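Local atomic coordinates of nonsense-mediated mRNA decay protein 2 (Saccharomyces cerevisiae, PDB entry 4LUN), a protein that takes part in nonsense-mediated decay, the degradation of mRNAs that carry premature stop codons, and interacts through its C-terminal part with the helicase Upf1. Residues P181-F195 against L231-A245. Numbering follows the deposited sequence. Where two conformers were deposited one is given.
Sequences PLLFSILREILNYKF and LKGALQSLFKNFIDA
Phe195 points the edge of its ring at the face of Phe242 in an offset edge-to-face pair. The planes meet at 76° and the centroids are 5.4 Å apart. Phe242 has CG anti to its backbone N (chi1 -172°), which carries the ring across to the other segment. Leu191 lies over one face of this ring, with Leu191 CD1 4.0 Å from Phe242 CD1. Next to the atoms that meet Phe242, Phe195 CZ rests 3.8 Å from Ala245 CB. An alanine in place of Phe195 would probably leave the face of Phe242 without its aromatic edge and open a gap beside Ala245. The Phe195 ring also meets Phe292 of helix 277-303 edge-to-face.

The segments belong to the N-terminal MIF4G domain of Upf2, a HEAT-repeat-like stack of helices. Helix 182-190 runs almost parallel to the start of helix 231-271, at 15° with the axes 9.4 Å apart. Helix 201-210, from the connection between them, touches Leu187, Leu191, Phe239 and Phe242. No hydrogen bond crosses the interface.

Leu238 reaches between Leu187 and Arg188. Leu238 CD2 lies 3.6 Å from Leu187 CB, while Leu238 CB touches CE1 of the Phe184 ring. The Phe184 ring turns its edge to the backbone of Ala234, with Phe184 CD1 3.5 Å from Ala234 O. Leu187 CD1 meets the edge of the Phe239 ring in its plane, 3.9 Å from Phe239 CE2, and also packs on Leu235 CD2. Where the helices begin, Leu231 CD1 fits against Pro181 CB and Leu183 CB.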
loop_
_atom_site.group_PDB
_atom_site.type_symbol
_atom_site.label_atom_id
_atom_site.label_comp_id
_atom_site.label_asym_id
_atom_site.label_seq_id
_atom_site.Cartn_x
_atom_site.Cartn_y
_atom_site.Cartn_z
ATOM N N PRO A 181 0.247 4.291 -14.623
ATOM C CA PRO A 181 -0.825 4.287 -13.621
ATOM C C PRO A 181 -0.231 4.573 -12.251
ATOM O O PRO A 181 0.906 4.159 -11.997
ATOM C CB PRO A 181 -1.329 2.836 -13.666
ATOM C CG PRO A 181 -1.007 2.370 -15.045
ATOM C CD PRO A 181 0.329 3.021 -15.361
ATOM N N LEU A 182 -0.981 5.253 -11.391
ATOM C CA LEU A 182 -0.460 5.712 -10.100
ATOM C C LEU A 182 -0.026 4.566 -9.194
ATOM O O LEU A 182 1.021 4.652 -8.535
ATOM C CB LEU A 182 -1.483 6.604 -9.399
ATOM C CG LEU A 182 -1.055 7.284 -8.092
ATOM C CD1 LEU A 182 0.335 7.908 -8.212
ATOM C CD2 LEU A 182 -2.079 8.350 -7.682
ATOM N N LEU A 183 -0.806 3.486 -9.166
ATOM C CA LEU A 183 -0.402 2.310 -8.396
ATOM C C LEU A 183 0.917 1.728 -8.873
ATOM O O LEU A 183 1.695 1.249 -8.064
ATOM C CB LEU A 183 -1.473 1.215 -8.418
ATOM C CG LEU A 183 -2.645 1.408 -7.466
ATOM C CD1 LEU A 183 -3.779 0.455 -7.838
ATOM C CD2 LEU A 183 -2.173 1.163 -6.020
ATOM N N PHE A 184 1.156 1.730 -10.182
ATOM C CA PHE A 184 2.414 1.241 -10.724
ATOM C C PHE A 184 3.570 2.102 -10.178
ATOM O O PHE A 184 4.603 1.574 -9.743
ATOM C CB PHE A 184 2.370 1.264 -12.274
ATOM C CG PHE A 184 3.687 0.927 -12.937
ATOM C CD1 PHE A 184 3.960 -0.366 -13.369
ATOM C CD2 PHE A 184 4.642 1.918 -13.155
ATOM C CE1 PHE A 184 5.160 -0.663 -14.001
ATOM C CE2 PHE A 184 5.844 1.619 -13.769
ATOM C CZ PHE A 184 6.103 0.332 -14.192
ATOM N N SER A 185 3.367 3.417 -10.187
ATOM C CA SER A 185 4.389 4.357 -9.723
ATOM C C SER A 185 4.709 4.139 -8.256
ATOM O O SER A 185 5.884 4.083 -7.860
ATOM C CB SER A 185 3.971 5.808 -9.970
ATOM O OG SER A 185 3.880 6.069 -11.363
ATOM N N ILE A 186 3.663 3.991 -7.456
ATOM C CA ILE A 186 3.835 3.724 -6.021
ATOM C C ILE A 186 4.572 2.400 -5.770
ATOM O O ILE A 186 5.518 2.325 -4.965
ATOM C CB ILE A 186 2.457 3.704 -5.344
ATOM C CG1 ILE A 186 1.869 5.113 -5.335
ATOM C CG2 ILE A 186 2.539 3.177 -3.891
ATOM C CD1 ILE A 186 0.379 5.138 -5.006
ATOM N N LEU A 187 4.136 1.336 -6.427
ATOM C CA LEU A 187 4.758 0.037 -6.182
ATOM C C LEU A 187 6.198 -0.023 -6.680
ATOM O O LEU A 187 7.056 -0.633 -6.034
ATOM C CB LEU A 187 3.914 -1.084 -6.773
ATOM C CG LEU A 187 2.712 -1.410 -5.892
ATOM C CD1 LEU A 187 1.588 -2.073 -6.691
ATOM C CD2 LEU A 187 3.205 -2.323 -4.774
ATOM N N ARG A 188 6.481 0.611 -7.812
ATOM C CA ARG A 188 7.863 0.615 -8.300
ATOM C C ARG A 188 8.820 1.278 -7.311
ATOM O O ARG A 188 9.995 0.886 -7.202
ATOM C CB ARG A 188 7.980 1.290 -9.666
ATOM C CG ARG A 188 9.302 0.946 -10.344
ATOM C CD ARG A 188 9.172 0.882 -11.846
ATOM N NE ARG A 188 9.241 2.207 -12.444
ATOM C CZ ARG A 188 9.504 2.425 -13.728
ATOM N NH1 ARG A 188 9.731 1.403 -14.541
ATOM N NH2 ARG A 188 9.546 3.664 -14.193
ATOM N N GLU A 189 8.325 2.285 -6.602
ATOM C CA GLU A 189 9.111 2.940 -5.561
ATOM C C GLU A 189 9.288 2.036 -4.333
ATOM O O GLU A 189 10.404 1.699 -3.974
ATOM C CB GLU A 189 8.484 4.289 -5.162
ATOM C CG GLU A 189 9.090 4.953 -3.898
ATOM C CD GLU A 189 10.376 5.735 -4.168
ATOM O OE1 GLU A 189 10.923 5.618 -5.286
ATOM O OE2 GLU A 189 10.831 6.479 -3.259
ATOM N N ILE A 190 8.187 1.640 -3.702
ATOM C CA ILE A 190 8.277 0.968 -2.403
ATOM C C ILE A 190 8.860 -0.451 -2.467
ATOM O O ILE A 190 9.447 -0.926 -1.500
ATOM C CB ILE A 190 6.932 1.008 -1.633
ATOM C CG1 ILE A 190 5.852 0.169 -2.340
ATOM C CG2 ILE A 190 6.484 2.474 -1.425
ATOM C CD1 ILE A 190 4.476 0.285 -1.659
ATOM N N LEU A 191 8.740 -1.119 -3.609
ATOM C CA LEU A 191 9.316 -2.446 -3.722
ATOM C C LEU A 191 10.833 -2.395 -3.820
ATOM O O LEU A 191 11.501 -3.423 -3.675
ATOM C CB LEU A 191 8.749 -3.179 -4.932
ATOM C CG LEU A 191 7.275 -3.541 -4.804
ATOM C CD1 LEU A 191 6.809 -4.234 -6.080
ATOM C CD2 LEU A 191 7.056 -4.445 -3.611
ATOM N N ASN A 192 11.366 -1.196 -4.049
ATOM C CA ASN A 192 12.786 -1.050 -4.360
ATOM C C ASN A 192 13.597 -0.300 -3.301
ATOM O O ASN A 192 14.594 0.357 -3.607
ATOM C CB ASN A 192 12.965 -0.413 -5.741
ATOM C CG ASN A 192 12.658 -1.389 -6.873
ATOM O OD1 ASN A 192 13.453 -2.284 -7.164
ATOM N ND2 ASN A 192 11.499 -1.230 -7.504
ATOM N N TYR A 193 13.175 -0.401 -2.050
ATOM C CA TYR A 193 14.004 0.103 -0.962
ATOM C C TYR A 193 14.705 -1.078 -0.301
ATOM O O TYR A 193 14.051 -1.932 0.303
ATOM C CB TYR A 193 13.175 0.858 0.068
ATOM C CG TYR A 193 13.990 1.332 1.255
ATOM C CD1 TYR A 193 14.935 2.349 1.118
ATOM C CD2 TYR A 193 13.814 0.769 2.508
ATOM C CE1 TYR A 193 15.686 2.783 2.210
ATOM C CE2 TYR A 193 14.560 1.190 3.599
ATOM C CZ TYR A 193 15.493 2.200 3.445
ATOM O OH TYR A 193 16.228 2.619 4.553
ATOM N N LYS A 194 16.029 -1.137 -0.443
ATOM C CA LYS A 194 16.834 -2.216 0.144
ATOM C C LYS A 194 16.303 -3.594 -0.251
ATOM O O LYS A 194 16.176 -4.475 0.594
ATOM C CB LYS A 194 16.901 -2.089 1.671
ATOM C CG LYS A 194 17.521 -0.785 2.158
ATOM C CD LYS A 194 19.011 -0.750 1.866
ATOM C CE LYS A 194 19.701 -1.974 2.422
ATOM N NZ LYS A 194 21.175 -1.778 2.522
ATOM N N PHE A 195 15.973 -3.751 -1.534
ATOM C CA PHE A 195 15.363 -4.982 -2.028
ATOM C C PHE A 195 16.122 -6.222 -1.617
ATOM O O PHE A 195 15.516 -7.245 -1.304
ATOM C CB PHE A 195 15.241 -4.962 -3.549
ATOM C CG PHE A 195 14.999 -6.321 -4.151
ATOM C CD1 PHE A 195 13.719 -6.856 -4.186
ATOM C CD2 PHE A 195 16.042 -7.047 -4.716
ATOM C CE1 PHE A 195 13.490 -8.110 -4.734
ATOM C CE2 PHE A 195 15.819 -8.313 -5.277
ATOM C CZ PHE A 195 14.543 -8.840 -5.284
ATOM N N LEU A 231 -3.682 -0.401 -16.436
ATOM C CA LEU A 231 -3.225 -0.747 -15.076
ATOM C C LEU A 231 -2.883 -2.220 -14.897
ATOM O O LEU A 231 -1.797 -2.553 -14.417
ATOM C CB LEU A 231 -4.255 -0.345 -14.010
ATOM C CG LEU A 231 -3.942 -0.817 -12.581
ATOM C CD1 LEU A 231 -2.763 -0.037 -11.994
ATOM C CD2 LEU A 231 -5.151 -0.668 -11.667
ATOM N N LYS A 232 -3.800 -3.111 -15.268
ATOM C CA LYS A 232 -3.546 -4.541 -15.063
ATOM C C LYS A 232 -2.287 -5.030 -15.797
ATOM O O LYS A 232 -1.482 -5.783 -15.237
ATOM C CB LYS A 232 -4.792 -5.381 -15.389
ATOM C CG LYS A 232 -5.860 -5.256 -14.327
ATOM C CD LYS A 232 -7.094 -6.125 -14.607
ATOM C CE LYS A 232 -6.798 -7.606 -14.485
ATOM N NZ LYS A 232 -8.076 -8.399 -14.339
ATOM N N GLY A 233 -2.101 -4.568 -17.029
ATOM C CA GLY A 233 -0.914 -4.884 -17.803
ATOM C C GLY A 233 0.366 -4.362 -17.175
ATOM O O GLY A 233 1.389 -5.050 -17.163
ATOM N N ALA A 234 0.307 -3.143 -16.654
ATOM C CA ALA A 234 1.473 -2.507 -16.041
ATOM C C ALA A 234 1.846 -3.245 -14.777
ATOM O O ALA A 234 3.017 -3.509 -14.522
ATOM C CB ALA A 234 1.177 -1.047 -15.721
ATOM N N LEU A 235 0.836 -3.575 -13.984
ATOM C CA LEU A 235 1.085 -4.292 -12.740
ATOM C C LEU A 235 1.611 -5.709 -12.978
ATOM O O LEU A 235 2.462 -6.207 -12.234
ATOM C CB LEU A 235 -0.187 -4.358 -11.891
ATOM C CG LEU A 235 -0.648 -3.056 -11.259
ATOM C CD1 LEU A 235 -1.940 -3.328 -10.486
ATOM C CD2 LEU A 235 0.437 -2.483 -10.331
ATOM N N GLN A 236 1.086 -6.373 -13.995
ATOM C CA GLN A 236 1.560 -7.705 -14.340
ATOM C C GLN A 236 3.032 -7.648 -14.754
ATOM O O GLN A 236 3.825 -8.496 -14.359
ATOM C CB GLN A 236 0.682 -8.319 -15.442
ATOM C CG GLN A 236 -0.381 -9.313 -14.929
ATOM C CD GLN A 236 -1.797 -8.739 -14.860
ATOM O OE1 GLN A 236 -2.136 -7.977 -13.945
ATOM N NE2 GLN A 236 -2.638 -9.126 -15.816
ATOM N N SER A 237 3.395 -6.635 -15.534
ATOM C CA SER A 237 4.785 -6.470 -15.967
ATOM C C SER A 237 5.691 -6.210 -14.774
ATOM O O SER A 237 6.756 -6.831 -14.627
ATOM C CB SER A 237 4.918 -5.308 -16.950
ATOM O OG SER A 237 6.289 -5.015 -17.186
ATOM N N LEU A 238 5.270 -5.289 -13.914
ATOM C CA LEU A 238 6.041 -4.951 -12.728
ATOM C C LEU A 238 6.252 -6.148 -11.819
ATOM O O LEU A 238 7.361 -6.382 -11.326
ATOM C CB LEU A 238 5.330 -3.849 -11.941
ATOM C CG LEU A 238 5.982 -3.334 -10.659
ATOM C CD1 LEU A 238 7.356 -2.768 -10.966
ATOM C CD2 LEU A 238 5.089 -2.277 -10.013
ATOM N N PHE A 239 5.196 -6.924 -11.600
ATOM C CA PHE A 239 5.305 -8.023 -10.654
ATOM C C PHE A 239 6.069 -9.210 -11.229
ATOM O O PHE A 239 6.796 -9.876 -10.506
ATOM C CB PHE A 239 3.936 -8.434 -10.089
ATOM C CG PHE A 239 3.500 -7.601 -8.921
ATOM C CD1 PHE A 239 3.299 -8.175 -7.668
ATOM C CD2 PHE A 239 3.356 -6.226 -9.047
ATOM C CE1 PHE A 239 2.917 -7.396 -6.589
ATOM C CE2 PHE A 239 2.976 -5.441 -7.962
ATOM C CZ PHE A 239 2.750 -6.034 -6.728
ATOM N N LYS A 240 5.926 -9.460 -12.529
ATOM C CA LYS A 240 6.703 -10.521 -13.175
ATOM C C LYS A 240 8.201 -10.191 -13.184
ATOM O O LYS A 240 9.027 -11.065 -12.966
ATOM C CB LYS A 240 6.158 -10.818 -14.577
ATOM C CG LYS A 240 4.864 -11.640 -14.534
ATOM C CD LYS A 240 4.343 -11.975 -15.924
ATOM C CE LYS A 240 2.892 -12.450 -15.871
ATOM N NZ LYS A 240 2.754 -13.804 -15.268
ATOM N N ASN A 241 8.548 -8.922 -13.396
ATOM C CA ASN A 241 9.937 -8.510 -13.211
ATOM C C ASN A 241 10.411 -8.680 -11.771
ATOM O O ASN A 241 11.543 -9.092 -11.527
ATOM C CB ASN A 241 10.139 -7.064 -13.638
ATOM C CG ASN A 241 10.369 -6.937 -15.124
ATOM O OD1 ASN A 241 11.439 -7.287 -15.624
ATOM N ND2 ASN A 241 9.362 -6.455 -15.844
ATOM N N PHE A 242 9.532 -8.372 -10.830
ATOM C CA PHE A 242 9.871 -8.483 -9.415
ATOM C C PHE A 242 10.045 -9.947 -9.059
ATOM O O PHE A 242 10.899 -10.310 -8.256
ATOM C CB PHE A 242 8.778 -7.832 -8.564
ATOM C CG PHE A 242 9.135 -7.729 -7.109
ATOM C CD1 PHE A 242 9.952 -6.703 -6.646
ATOM C CD2 PHE A 242 8.645 -8.650 -6.213
ATOM C CE1 PHE A 242 10.281 -6.611 -5.305
ATOM C CE2 PHE A 242 8.972 -8.577 -4.866
ATOM C CZ PHE A 242 9.790 -7.542 -4.410
ATOM N N ILE A 243 9.226 -10.799 -9.653
ATOM C CA ILE A 243 9.334 -12.228 -9.393
ATOM C C ILE A 243 10.648 -12.794 -9.937
ATOM O O ILE A 243 11.300 -13.599 -9.268
ATOM C CB ILE A 243 8.116 -12.987 -9.948
ATOM C CG1 ILE A 243 6.872 -12.644 -9.138
ATOM C CG2 ILE A 243 8.367 -14.497 -9.899
ATOM C CD1 ILE A 243 5.597 -13.184 -9.763
ATOM N N ASP A 244 11.054 -12.363 -11.133
ATOM C CA ASP A 244 12.330 -12.808 -11.696
ATOM C C ASP A 244 13.451 -12.459 -10.724
ATOM O O ASP A 244 14.348 -13.261 -10.473
ATOM C CB ASP A 244 12.603 -12.115 -13.042
ATOM C CG ASP A 244 12.100 -12.908 -14.239
ATOM O OD1 ASP A 244 11.692 -14.077 -14.074
ATOM O OD2 ASP A 244 12.138 -12.363 -15.366
ATOM N N ALA A 245 13.386 -11.248 -10.186
ATOM C CA ALA A 245 14.407 -10.746 -9.266
ATOM C C ALA A 245 14.399 -11.517 -7.966
ATOM O O ALA A 245 15.455 -11.841 -7.420
ATOM C CB ALA A 245 14.201 -9.266 -8.999
#